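PDB 3T61: gluconokinase from Sinorhizobium meliloti, which probably catalyses the ATP-dependent phosphorylation of D-gluconate to 6-phospho-D-gluconate. Local coordinates for residues A[20-25]-A[110-115]; A[116-121]-A[159-164]; A[94-99]-A[145-150]. One frame throughout, in Å; residues are numbered along the deposited sequence.

Contacts 1 and 2 lie in the same parallel sheet and share strand 113-118: its first half pairs with strand 21-24 in contact 1, its second half with strand 157-161 in contact 2, and their centres are about 16 Å apart. Contact 3 joins the start of helix 98-106 and the chain leading into it to the end of helix 138-147, its centre about 14 Å from each of the others. Along the chain contact 1 closes before contact 2 opens, whereas the segments of contact 3 alternate with those of both. The P-loop-like turn that begins at Gly25 therefore follows a strand held centrally in the sheet, with contact 3 tying together the connections beyond the strand ends.

Contact 1: residues A[20-25]-A[110-115]; sequences SIVVMG and GGLAFV
Val22 sets CG1 opposite its backbone N (chi1 171°) and Phe114 turns CG to the side of its own N (chi1 -80°), which lays the two side chains next to each other, pointing the same way from neighbouring parallel strands. Val22 CB and CG1 rest against one side of the ring, CB at 3.6 Å from Phe114 CD1. The other branch reaches a second apolar partner, Val22 CG2 being 3.9 Å from Leu112 CD1. Selenomethionine Met24 carries CG between its backbone N and carbonyl carbon, and SE comes obliquely to the same ring, 4.8 Å from the Phe114 centroid, a Met-aromatic contact. Cutting Val22 back to an alanine removes both branches and would probably leave Phe114 CE1 with less to lean on and a gap beside Leu112 CD1.

Ile21, Ala113, Val23 and Val115 occupy the other face. Here the fit is tight: Ile21 CD1 presses to 3.4 Å from Ala113 CB, and the small alanine accommodates the long isoleucine arm. Next to it Ile21 CG2 meets Val115 CG2 at 3.9 Å, and helix 166-187 covers this face through Leu177 and Ala173.

Four backbone hydrogen bonds join the strands, from Ala113 N to Ser20 O (3.1 Å) through to Met24 N and Val115 O (2.8 Å). Beta-branched residues suit such extended backbones. With peptide groups paired, Ser20 OG bonded to Val89 N and largely apolar side chains on both faces, burial costs little; strand 21-24, held in the sheet, leads into Gly25 and a loop consistent with the P-loop of a nucleotide kinase.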
ATOM      1  N   SER A  20     -13.028   6.891 -20.568  1.00 39.61           N
ATOM      2  CA  SER A  20     -12.059   6.680 -19.505  1.00 38.95           C
ATOM      3  C   SER A  20     -10.818   5.927 -19.986  1.00 37.31           C
ATOM      4  O   SER A  20     -10.896   5.086 -20.881  1.00 37.70           O
ATOM      5  CB  SER A  20     -12.722   5.943 -18.339  1.00 38.89           C
ATOM      6  OG  SER A  20     -13.494   6.844 -17.561  1.00 39.47           O
ATOM      7  N   ILE A  21      -9.676   6.242 -19.383  1.00 34.95           N
ATOM      8  CA  ILE A  21      -8.410   5.616 -19.751  1.00 32.95           C
ATOM      9  C   ILE A  21      -7.732   4.925 -18.566  1.00 30.76           C
ATOM     10  O   ILE A  21      -7.574   5.524 -17.504  1.00 28.04           O
ATOM     11  CB  ILE A  21      -7.380   6.663 -20.267  1.00 34.42           C
ATOM     12  CG1 ILE A  21      -7.998   7.561 -21.336  1.00 35.99           C
ATOM     13  CG2 ILE A  21      -6.140   5.952 -20.793  1.00 32.70           C
ATOM     14  CD1 ILE A  21      -8.441   6.827 -22.557  1.00 38.95           C
ATOM     15  N   VAL A  22      -7.328   3.673 -18.753  1.00 28.38           N
ATOM     16  CA  VAL A  22      -6.598   2.967 -17.713  1.00 26.87           C
ATOM     17  C   VAL A  22      -5.141   2.828 -18.176  1.00 27.27           C
ATOM     18  O   VAL A  22      -4.886   2.317 -19.270  1.00 27.36           O
ATOM     19  CB  VAL A  22      -7.142   1.547 -17.465  1.00 26.91           C
ATOM     20  CG1 VAL A  22      -6.182   0.789 -16.530  1.00 26.80           C
ATOM     21  CG2 VAL A  22      -8.540   1.603 -16.842  1.00 28.87           C
ATOM     22  N   VAL A  23      -4.189   3.302 -17.374  1.00 24.77           N
ATOM     23  CA  VAL A  23      -2.775   3.148 -17.720  1.00 23.20           C
ATOM     24  C   VAL A  23      -2.335   1.942 -16.897  1.00 23.39           C
ATOM     25  O   VAL A  23      -2.306   2.004 -15.670  1.00 24.30           O
ATOM     26  CB  VAL A  23      -1.939   4.402 -17.343  1.00 24.27           C
ATOM     27  CG1 VAL A  23      -0.489   4.245 -17.841  1.00 21.35           C
ATOM     28  CG2 VAL A  23      -2.569   5.651 -17.961  1.00 23.65           C
HETATM   29  N   MSE A  24      -2.025   0.843 -17.584  1.00 22.24           N
HETATM   30  CA  MSE A  24      -1.636  -0.412 -16.950  1.00 21.88           C
HETATM   31  C   MSE A  24      -0.162  -0.766 -17.133  1.00 23.84           C
HETATM   32  O   MSE A  24       0.599  -0.027 -17.755  1.00 22.49           O
HETATM   33  CB  MSE A  24      -2.498  -1.557 -17.495  1.00 22.41           C
HETATM   34  CG  MSE A  24      -2.222  -1.841 -18.970  1.00 22.08           C
HETATM   35 SE   MSE A  24      -3.202  -3.315 -19.658  1.00 33.05          SE
HETATM   36  CE  MSE A  24      -2.116  -4.687 -18.858  1.00 21.40           C
ATOM     37  N   GLY A  25       0.225  -1.916 -16.589  1.00 22.84           N
ATOM     38  CA  GLY A  25       1.605  -2.350 -16.669  1.00 25.08           C
ATOM     39  C   GLY A  25       2.067  -2.745 -15.275  1.00 26.01           C
ATOM     40  O   GLY A  25       1.451  -2.321 -14.286  1.00 22.21           O
ATOM     41  N   GLY A 110     -17.688  -0.826 -24.432  1.00 56.46           N
ATOM     42  CA  GLY A 110     -17.289  -0.158 -25.658  1.00 54.20           C
ATOM     43  C   GLY A 110     -16.771   1.259 -25.468  1.00 53.25           C
ATOM     44  O   GLY A 110     -16.734   2.037 -26.424  1.00 55.45           O
ATOM     45  N   GLY A 111     -16.366   1.605 -24.247  1.00 50.36           N
ATOM     46  CA  GLY A 111     -15.869   2.949 -24.005  1.00 47.19           C
ATOM     47  C   GLY A 111     -14.596   3.064 -23.178  1.00 44.29           C
ATOM     48  O   GLY A 111     -14.225   4.167 -22.782  1.00 43.80           O
ATOM     49  N   LEU A 112     -13.914   1.953 -22.923  1.00 41.42           N
ATOM     50  CA  LEU A 112     -12.693   1.994 -22.115  1.00 39.52           C
ATOM     51  C   LEU A 112     -11.390   1.741 -22.892  1.00 38.38           C
ATOM     52  O   LEU A 112     -11.262   0.740 -23.601  1.00 38.58           O
ATOM     53  CB  LEU A 112     -12.799   0.984 -20.963  1.00 37.72           C
ATOM     54  CG  LEU A 112     -11.644   0.963 -19.955  1.00 37.75           C
ATOM     55  CD1 LEU A 112     -11.582   2.305 -19.242  1.00 34.76           C
ATOM     56  CD2 LEU A 112     -11.824  -0.191 -18.956  1.00 32.75           C
ATOM     57  N   ALA A 113     -10.428   2.648 -22.733  1.00 36.73           N
ATOM     58  CA  ALA A 113      -9.122   2.537 -23.386  1.00 36.47           C
ATOM     59  C   ALA A 113      -8.013   2.195 -22.389  1.00 34.87           C
ATOM     60  O   ALA A 113      -7.995   2.689 -21.257  1.00 33.61           O
ATOM     61  CB  ALA A 113      -8.778   3.840 -24.104  1.00 36.49           C
ATOM     62  N   PHE A 114      -7.086   1.351 -22.827  1.00 33.89           N
ATOM     63  CA  PHE A 114      -5.956   0.932 -22.009  1.00 32.96           C
ATOM     64  C   PHE A 114      -4.635   1.363 -22.651  1.00 32.72           C
ATOM     65  O   PHE A 114      -4.451   1.205 -23.857  1.00 32.00           O
ATOM     66  CB  PHE A 114      -5.936  -0.590 -21.880  1.00 33.19           C
ATOM     67  CG  PHE A 114      -6.898  -1.145 -20.865  1.00 33.65           C
ATOM     68  CD1 PHE A 114      -6.519  -1.288 -19.532  1.00 31.87           C
ATOM     69  CD2 PHE A 114      -8.166  -1.571 -21.251  1.00 31.97           C
ATOM     70  CE1 PHE A 114      -7.384  -1.865 -18.595  1.00 33.72           C
ATOM     71  CE2 PHE A 114      -9.042  -2.147 -20.323  1.00 33.44           C
ATOM     72  CZ  PHE A 114      -8.649  -2.294 -18.990  1.00 32.02           C
ATOM     73  N   VAL A 115      -3.732   1.907 -21.839  1.00 30.55           N
ATOM     74  CA  VAL A 115      -2.390   2.302 -22.274  1.00 30.47           C
ATOM     75  C   VAL A 115      -1.467   1.306 -21.527  1.00 29.89           C
ATOM     76  O   VAL A 115      -1.357   1.340 -20.299  1.00 29.38           O
ATOM     77  CB  VAL A 115      -2.080   3.776 -21.880  1.00 30.13           C
ATOM     78  CG1 VAL A 115      -0.610   4.097 -22.105  1.00 28.73           C
ATOM     79  CG2 VAL A 115      -2.937   4.731 -22.719  1.00 28.37           C
TER

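Contact 2: residues A[116-121]-A[159-164]; sequences FLHGSE and AVDVAQ
His118 lays its imidazole across the neighbouring strand, above the peptide that joins Val160 to Asp161. Its CB packs over one face of the Phe116 ring, 3.4 Å above the plane and offset toward the rim. From there chi1 of 67° places CG between the backbone N and the carbonyl carbon, turning the ring toward strand 157-161. CG lies near Val160 O, CD2 comes closer, 3.2 Å from Val160 O, and NE2 lies 3.5 Å from Val160 C, so this part of the ring follows the peptide. ND1 lies toward Asp161 OD2, and at the tip CE1 approaches the acid, 3.5 Å from Asp161 OD2, with ring and carboxylate planes 73° apart. Beneath one face sits Asp161 CA, 4.0 Å from the His118 ring centroid and 22° off its normal: a CH-pi contact. A flat, partly polar ring suits this partly exposed place, where a peptide lies on one side of it. The small Ala159 gives Phe116 CD2 and His118 NE2 a common methyl neighbour.

Asp161 OD1 accepts Ala163 N at 3.0 Å through its anti lone pair, an Asx turn that bends the chain as the strand ends. Gly119 fits for want of bulk: a CB there would lie 2.9 Å from Val162 CG2. Leu117 and Val160 point to the other face, against Ile169 of helix 166-187, and the Leu117 side chain is about 6 Å from a bound phosphate ion.

Backbone bonds from Val160 N to Phe116 O, His118 N to Val160 O and Val162 N to His118 O join strand 157-161, outermost in this chain's sheet, to strand 113-118. The imidazole lies over Asp161 CA on one face, the Asx turn ends strand 157-161, and hydrocarbon seals the other face against its helix.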
ATOM      1  N   PHE A 116      -0.861   0.388 -22.283  1.00 28.97           N
ATOM      2  CA  PHE A 116       0.021  -0.648 -21.740  1.00 27.64           C
ATOM      3  C   PHE A 116       1.503  -0.252 -21.763  1.00 28.76           C
ATOM      4  O   PHE A 116       2.136  -0.235 -22.818  1.00 27.48           O
ATOM      5  CB  PHE A 116      -0.196  -1.953 -22.525  1.00 27.14           C
ATOM      6  CG  PHE A 116       0.761  -3.073 -22.163  1.00 25.37           C
ATOM      7  CD1 PHE A 116       1.085  -3.334 -20.830  1.00 25.33           C
ATOM      8  CD2 PHE A 116       1.314  -3.885 -23.162  1.00 24.15           C
ATOM      9  CE1 PHE A 116       1.938  -4.388 -20.490  1.00 26.27           C
ATOM     10  CE2 PHE A 116       2.172  -4.948 -22.837  1.00 24.29           C
ATOM     11  CZ  PHE A 116       2.489  -5.201 -21.497  1.00 24.88           C
ATOM     12  N   LEU A 117       2.041   0.079 -20.591  1.00 28.00           N
ATOM     13  CA  LEU A 117       3.448   0.451 -20.463  1.00 26.40           C
ATOM     14  C   LEU A 117       4.204  -0.853 -20.263  1.00 25.62           C
ATOM     15  O   LEU A 117       3.886  -1.609 -19.357  1.00 24.37           O
ATOM     16  CB  LEU A 117       3.653   1.354 -19.250  1.00 23.64           C
ATOM     17  CG  LEU A 117       2.867   2.662 -19.239  1.00 26.57           C
ATOM     18  CD1 LEU A 117       3.133   3.383 -17.929  1.00 22.68           C
ATOM     19  CD2 LEU A 117       3.242   3.534 -20.461  1.00 24.65           C
ATOM     20  N   HIS A 118       5.213  -1.105 -21.092  1.00 25.07           N
ATOM     21  CA  HIS A 118       5.950  -2.354 -20.996  1.00 27.91           C
ATOM     22  C   HIS A 118       7.456  -2.265 -21.306  1.00 29.55           C
ATOM     23  O   HIS A 118       7.930  -1.384 -22.040  1.00 26.44           O
ATOM     24  CB  HIS A 118       5.308  -3.374 -21.935  1.00 26.76           C
ATOM     25  CG  HIS A 118       5.460  -3.020 -23.380  1.00 27.07           C
ATOM     26  ND1 HIS A 118       6.443  -3.565 -24.178  1.00 27.54           N
ATOM     27  CD2 HIS A 118       4.811  -2.112 -24.150  1.00 26.89           C
ATOM     28  CE1 HIS A 118       6.394  -3.009 -25.376  1.00 29.73           C
ATOM     29  NE2 HIS A 118       5.414  -2.122 -25.387  1.00 29.37           N
ATOM     30  N   GLY A 119       8.187  -3.216 -20.739  1.00 29.92           N
ATOM     31  CA  GLY A 119       9.621  -3.290 -20.935  1.00 32.59           C
ATOM     32  C   GLY A 119      10.064  -4.606 -20.339  1.00 32.83           C
ATOM     33  O   GLY A 119       9.282  -5.260 -19.645  1.00 30.28           O
ATOM     34  N   SER A 120      11.300  -5.001 -20.614  1.00 31.45           N
ATOM     35  CA  SER A 120      11.835  -6.250 -20.087  1.00 33.30           C
ATOM     36  C   SER A 120      12.196  -6.040 -18.630  1.00 31.48           C
ATOM     37  O   SER A 120      12.308  -4.909 -18.169  1.00 29.41           O
ATOM     38  CB  SER A 120      13.096  -6.657 -20.853  1.00 32.02           C
ATOM     39  OG  SER A 120      14.112  -5.681 -20.659  1.00 34.08           O
ATOM     40  N   GLU A 121      12.394  -7.138 -17.914  1.00 34.60           N
ATOM     41  CA  GLU A 121      12.757  -7.060 -16.507  1.00 37.73           C
ATOM     42  C   GLU A 121      13.957  -6.147 -16.299  1.00 36.71           C
ATOM     43  O   GLU A 121      13.970  -5.316 -15.386  1.00 36.27           O
ATOM     44  CB  GLU A 121      13.098  -8.449 -15.958  1.00 40.68           C
ATOM     45  CG  GLU A 121      13.430  -8.418 -14.472  1.00 46.22           C
ATOM     46  CD  GLU A 121      13.814  -9.768 -13.909  1.00 50.06           C
ATOM     47  OE1 GLU A 121      13.028 -10.732 -14.040  1.00 51.68           O
ATOM     48  OE2 GLU A 121      14.909  -9.859 -13.317  1.00 53.52           O
ATOM     49  N   ALA A 159      -0.061   0.191 -26.774  1.00 31.46           N
ATOM     50  CA  ALA A 159       1.129  -0.297 -26.082  1.00 31.97           C
ATOM     51  C   ALA A 159       2.284   0.658 -26.313  1.00 31.98           C
ATOM     52  O   ALA A 159       2.484   1.140 -27.433  1.00 33.78           O
ATOM     53  CB  ALA A 159       1.498  -1.701 -26.575  1.00 28.23           C
ATOM     54  N   VAL A 160       3.035   0.945 -25.253  1.00 29.58           N
ATOM     55  CA  VAL A 160       4.177   1.852 -25.360  1.00 28.86           C
ATOM     56  C   VAL A 160       5.354   1.288 -24.574  1.00 28.19           C
ATOM     57  O   VAL A 160       5.207   0.943 -23.400  1.00 25.32           O
ATOM     58  CB  VAL A 160       3.843   3.249 -24.811  1.00 28.63           C
ATOM     59  CG1 VAL A 160       5.010   4.203 -25.077  1.00 29.43           C
ATOM     60  CG2 VAL A 160       2.569   3.770 -25.452  1.00 26.89           C
ATOM     61  N   ASP A 161       6.512   1.185 -25.228  1.00 25.52           N
ATOM     62  CA  ASP A 161       7.711   0.660 -24.577  1.00 25.34           C
ATOM     63  C   ASP A 161       8.276   1.768 -23.698  1.00 24.47           C
ATOM     64  O   ASP A 161       8.228   2.933 -24.061  1.00 23.86           O
ATOM     65  CB  ASP A 161       8.746   0.232 -25.626  1.00 24.99           C
ATOM     66  CG  ASP A 161       9.780  -0.720 -25.065  1.00 22.13           C
ATOM     67  OD1 ASP A 161      10.631  -0.281 -24.269  1.00 22.84           O
ATOM     68  OD2 ASP A 161       9.731  -1.917 -25.408  1.00 22.76           O
ATOM     69  N   VAL A 162       8.811   1.411 -22.537  1.00 25.99           N
ATOM     70  CA  VAL A 162       9.327   2.420 -21.615  1.00 27.07           C
ATOM     71  C   VAL A 162      10.809   2.783 -21.748  1.00 27.93           C
ATOM     72  O   VAL A 162      11.290   3.690 -21.063  1.00 25.72           O
ATOM     73  CB  VAL A 162       9.052   2.003 -20.148  1.00 25.89           C
ATOM     74  CG1 VAL A 162       7.570   1.782 -19.949  1.00 25.45           C
ATOM     75  CG2 VAL A 162       9.836   0.756 -19.813  1.00 24.09           C
ATOM     76  N   ALA A 163      11.528   2.096 -22.633  1.00 29.12           N
ATOM     77  CA  ALA A 163      12.953   2.366 -22.814  1.00 30.05           C
ATOM     78  C   ALA A 163      13.184   3.628 -23.644  1.00 30.14           C
ATOM     79  O   ALA A 163      13.955   3.620 -24.596  1.00 31.38           O
ATOM     80  CB  ALA A 163      13.632   1.169 -23.467  1.00 28.72           C
ATOM     81  N   GLN A 164      12.499   4.704 -23.270  1.00 31.62           N
ATOM     82  CA  GLN A 164      12.607   5.994 -23.952  1.00 32.52           C
ATOM     83  C   GLN A 164      12.202   7.121 -23.000  1.00 32.42           C
ATOM     84  O   GLN A 164      11.630   6.867 -21.947  1.00 31.86           O
ATOM     85  CB  GLN A 164      11.725   6.017 -25.208  1.00 32.78           C
ATOM     86  CG  GLN A 164      10.278   5.562 -25.015  1.00 33.74           C
ATOM     87  CD  GLN A 164       9.483   5.538 -26.327  1.00 34.88           C
ATOM     88  OE1 GLN A 164       8.522   4.775 -26.473  1.00 33.05           O
ATOM     89  NE2 GLN A 164       9.873   6.382 -27.274  1.00 30.08           N
TER

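Contact 3: residues A[94-99]-A[145-150]; sequences SALKRS and LETLED
Leu96, Glu149 and Thr147 carry most of the buried surface. In Leu96 chi1 of -58° puts CG beside the backbone N, and the branch at CG then sends the two methyls to different partners: CD1 meets Thr147 CG2 at 3.9 Å, while CD2 meets Leu148 CD1 at the same distance. Thr147 can serve here because its methyl faces Leu96 while its hydroxyl is occupied by Thr143 O. Its CG2 also touches Lys97 CE, whose ammonium end goes on to a salt bridge with Asp69.

Glu149 grips the other chain twice. Its backbone N donates to Leu96 O at 2.9 Å, and its side chain reaches out so that OE1 accepts Arg98 N, also at 2.9 Å, from above the carboxylate plane in a nearly straight bond of 173°. OE2 lies along the aliphatic part of Lys97, 3.2 Å from CG. Water 1 donates to OE1 and is hydrogen-bonded to Ser99 OG. Arg98 turns its guanidinium to Glu154 instead.

Lys97 is the N-cap residue of helix 98-106, whose positive dipole end probably also favours Glu149's negative charge. The bond to Arg98 N joins this helix start to the chain leaving helix 138-147, within an alpha/beta fold consistent with a P-loop kinase.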
ATOM      1  N   SER A  94      -2.506  -1.623 -12.610  1.00 25.32           N
ATOM      2  CA  SER A  94      -1.702  -2.664 -13.246  1.00 24.69           C
ATOM      3  C   SER A  94      -2.497  -3.540 -14.217  1.00 24.79           C
ATOM      4  O   SER A  94      -1.991  -3.882 -15.291  1.00 24.39           O
ATOM      5  CB  SER A  94      -1.016  -3.522 -12.176  1.00 21.90           C
ATOM      6  OG  SER A  94      -1.916  -3.917 -11.170  1.00 28.43           O
ATOM      7  N   ALA A  95      -3.721  -3.914 -13.833  1.00 24.29           N
ATOM      8  CA  ALA A  95      -4.619  -4.714 -14.680  1.00 24.13           C
ATOM      9  C   ALA A  95      -3.917  -5.846 -15.421  1.00 25.89           C
ATOM     10  O   ALA A  95      -4.115  -6.039 -16.628  1.00 21.87           O
ATOM     11  CB  ALA A  95      -5.307  -3.793 -15.684  1.00 24.36           C
ATOM     12  N   LEU A  96      -3.135  -6.615 -14.672  1.00 26.04           N
ATOM     13  CA  LEU A  96      -2.343  -7.697 -15.222  1.00 28.58           C
ATOM     14  C   LEU A  96      -3.023  -8.821 -15.990  1.00 30.41           C
ATOM     15  O   LEU A  96      -2.532  -9.219 -17.045  1.00 30.00           O
ATOM     16  CB  LEU A  96      -1.462  -8.278 -14.107  1.00 29.50           C
ATOM     17  CG  LEU A  96      -0.519  -7.269 -13.432  1.00 29.32           C
ATOM     18  CD1 LEU A  96       0.448  -8.019 -12.558  1.00 29.23           C
ATOM     19  CD2 LEU A  96       0.248  -6.457 -14.479  1.00 29.01           C
ATOM     20  N   LYS A  97      -4.134  -9.346 -15.482  1.00 31.08           N
ATOM     21  CA  LYS A  97      -4.812 -10.442 -16.170  1.00 32.39           C
ATOM     22  C   LYS A  97      -5.931  -9.994 -17.099  1.00 33.19           C
ATOM     23  O   LYS A  97      -6.462  -8.889 -16.974  1.00 32.35           O
ATOM     24  CB  LYS A  97      -5.366 -11.444 -15.155  1.00 32.94           C
ATOM     25  CG  LYS A  97      -4.281 -12.107 -14.309  1.00 33.77           C
ATOM     26  CD  LYS A  97      -4.870 -13.099 -13.326  1.00 33.67           C
ATOM     27  CE  LYS A  97      -3.786 -13.721 -12.470  1.00 34.55           C
ATOM     28  NZ  LYS A  97      -4.322 -14.838 -11.662  1.00 35.38           N
ATOM     29  N   ARG A  98      -6.265 -10.871 -18.043  1.00 34.21           N
ATOM     30  CA  ARG A  98      -7.334 -10.631 -19.002  1.00 35.13           C
ATOM     31  C   ARG A  98      -8.662 -10.507 -18.244  1.00 33.40           C
ATOM     32  O   ARG A  98      -9.504  -9.667 -18.575  1.00 32.94           O
ATOM     33  CB  ARG A  98      -7.396 -11.795 -20.007  1.00 38.89           C
ATOM     34  CG  ARG A  98      -8.667 -11.821 -20.847  1.00 45.21           C
ATOM     35  CD  ARG A  98      -8.831 -10.533 -21.627  1.00 48.79           C
ATOM     36  NE  ARG A  98      -8.191 -10.614 -22.931  1.00 54.66           N
ATOM     37  CZ  ARG A  98      -8.762 -11.151 -24.004  1.00 56.64           C
ATOM     38  NH1 ARG A  98      -9.991 -11.648 -23.923  1.00 57.83           N
ATOM     39  NH2 ARG A  98      -8.101 -11.201 -25.156  1.00 55.67           N
ATOM     40  N   SER A  99      -8.836 -11.351 -17.228  1.00 32.02           N
ATOM     41  CA  SER A  99     -10.039 -11.334 -16.394  1.00 34.11           C
ATOM     42  C   SER A  99     -10.276  -9.919 -15.888  1.00 32.33           C
ATOM     43  O   SER A  99     -11.356  -9.362 -16.034  1.00 31.89           O
ATOM     44  CB  SER A  99      -9.869 -12.222 -15.154  1.00 34.83           C
ATOM     45  OG  SER A  99      -9.242 -13.442 -15.462  1.00 45.59           O
ATOM     46  N   LEU A 145       5.831  -9.840 -13.721  1.00 35.20           N
ATOM     47  CA  LEU A 145       6.009 -10.247 -15.105  1.00 35.59           C
ATOM     48  C   LEU A 145       5.413 -11.609 -15.424  1.00 34.85           C
ATOM     49  O   LEU A 145       4.876 -11.800 -16.503  1.00 34.03           O
ATOM     50  CB  LEU A 145       7.495 -10.214 -15.464  1.00 34.69           C
ATOM     51  CG  LEU A 145       8.088  -8.807 -15.379  1.00 35.19           C
ATOM     52  CD1 LEU A 145       9.597  -8.867 -15.593  1.00 37.00           C
ATOM     53  CD2 LEU A 145       7.416  -7.911 -16.419  1.00 34.98           C
ATOM     54  N   GLU A 146       5.501 -12.557 -14.498  1.00 36.74           N
ATOM     55  CA  GLU A 146       4.924 -13.875 -14.749  1.00 39.19           C
ATOM     56  C   GLU A 146       3.401 -13.766 -14.712  1.00 38.68           C
ATOM     57  O   GLU A 146       2.701 -14.463 -15.431  1.00 38.69           O
ATOM     58  CB  GLU A 146       5.381 -14.882 -13.691  1.00 41.62           C
ATOM     59  CG  GLU A 146       6.885 -15.022 -13.569  1.00 47.18           C
ATOM     60  CD  GLU A 146       7.304 -16.015 -12.491  1.00 50.21           C
ATOM     61  OE1 GLU A 146       6.820 -15.906 -11.340  1.00 51.10           O
ATOM     62  OE2 GLU A 146       8.127 -16.901 -12.796  1.00 52.40           O
ATOM     63  N   THR A 147       2.894 -12.875 -13.872  1.00 39.08           N
ATOM     64  CA  THR A 147       1.454 -12.694 -13.745  1.00 39.48           C
ATOM     65  C   THR A 147       0.871 -11.913 -14.925  1.00 39.00           C
ATOM     66  O   THR A 147      -0.282 -12.126 -15.306  1.00 38.42           O
ATOM     67  CB  THR A 147       1.111 -11.974 -12.420  1.00 39.45           C
ATOM     68  OG1 THR A 147       1.620 -12.745 -11.325  1.00 39.61           O
ATOM     69  CG2 THR A 147      -0.393 -11.807 -12.265  1.00 38.40           C
ATOM     70  N   LEU A 148       1.673 -11.027 -15.508  1.00 37.92           N
ATOM     71  CA  LEU A 148       1.224 -10.220 -16.641  1.00 37.80           C
ATOM     72  C   LEU A 148       0.804 -11.044 -17.856  1.00 38.00           C
ATOM     73  O   LEU A 148       1.553 -11.890 -18.354  1.00 38.87           O
ATOM     74  CB  LEU A 148       2.315  -9.233 -17.082  1.00 35.31           C
ATOM     75  CG  LEU A 148       2.014  -8.462 -18.381  1.00 34.50           C
ATOM     76  CD1 LEU A 148       0.858  -7.501 -18.175  1.00 32.28           C
ATOM     77  CD2 LEU A 148       3.241  -7.703 -18.833  1.00 33.11           C
ATOM     78  N   GLU A 149      -0.411 -10.791 -18.316  1.00 36.92           N
ATOM     79  CA  GLU A 149      -0.943 -11.444 -19.496  1.00 37.37           C
ATOM     80  C   GLU A 149      -1.000 -10.313 -20.514  1.00 37.23           C
ATOM     81  O   GLU A 149      -1.805  -9.388 -20.375  1.00 33.96           O
ATOM     82  CB  GLU A 149      -2.338 -11.998 -19.216  1.00 37.71           C
ATOM     83  CG  GLU A 149      -2.323 -13.288 -18.420  1.00 38.72           C
ATOM     84  CD  GLU A 149      -3.665 -13.607 -17.791  1.00 38.66           C
ATOM     85  OE1 GLU A 149      -4.710 -13.329 -18.410  1.00 37.43           O
ATOM     86  OE2 GLU A 149      -3.669 -14.147 -16.672  1.00 39.94           O
ATOM     87  N   ASP A 150      -0.124 -10.384 -21.516  1.00 36.92           N
ATOM     88  CA  ASP A 150      -0.034  -9.353 -22.546  1.00 36.84           C
ATOM     89  C   ASP A 150      -1.381  -8.951 -23.132  1.00 35.50           C
ATOM     90  O   ASP A 150      -2.103  -9.778 -23.690  1.00 34.83           O
ATOM     91  CB  ASP A 150       0.900  -9.802 -23.671  1.00 39.74           C
ATOM     92  CG  ASP A 150       1.364  -8.640 -24.528  1.00 42.10           C
ATOM     93  OD1 ASP A 150       0.507  -7.951 -25.117  1.00 39.61           O
ATOM     94  OD2 ASP A 150       2.588  -8.410 -24.603  1.00 47.02           O
TER
HETATM   95  O   HOH W   1      -7.138 -14.014 -16.974  1.00 44.37           O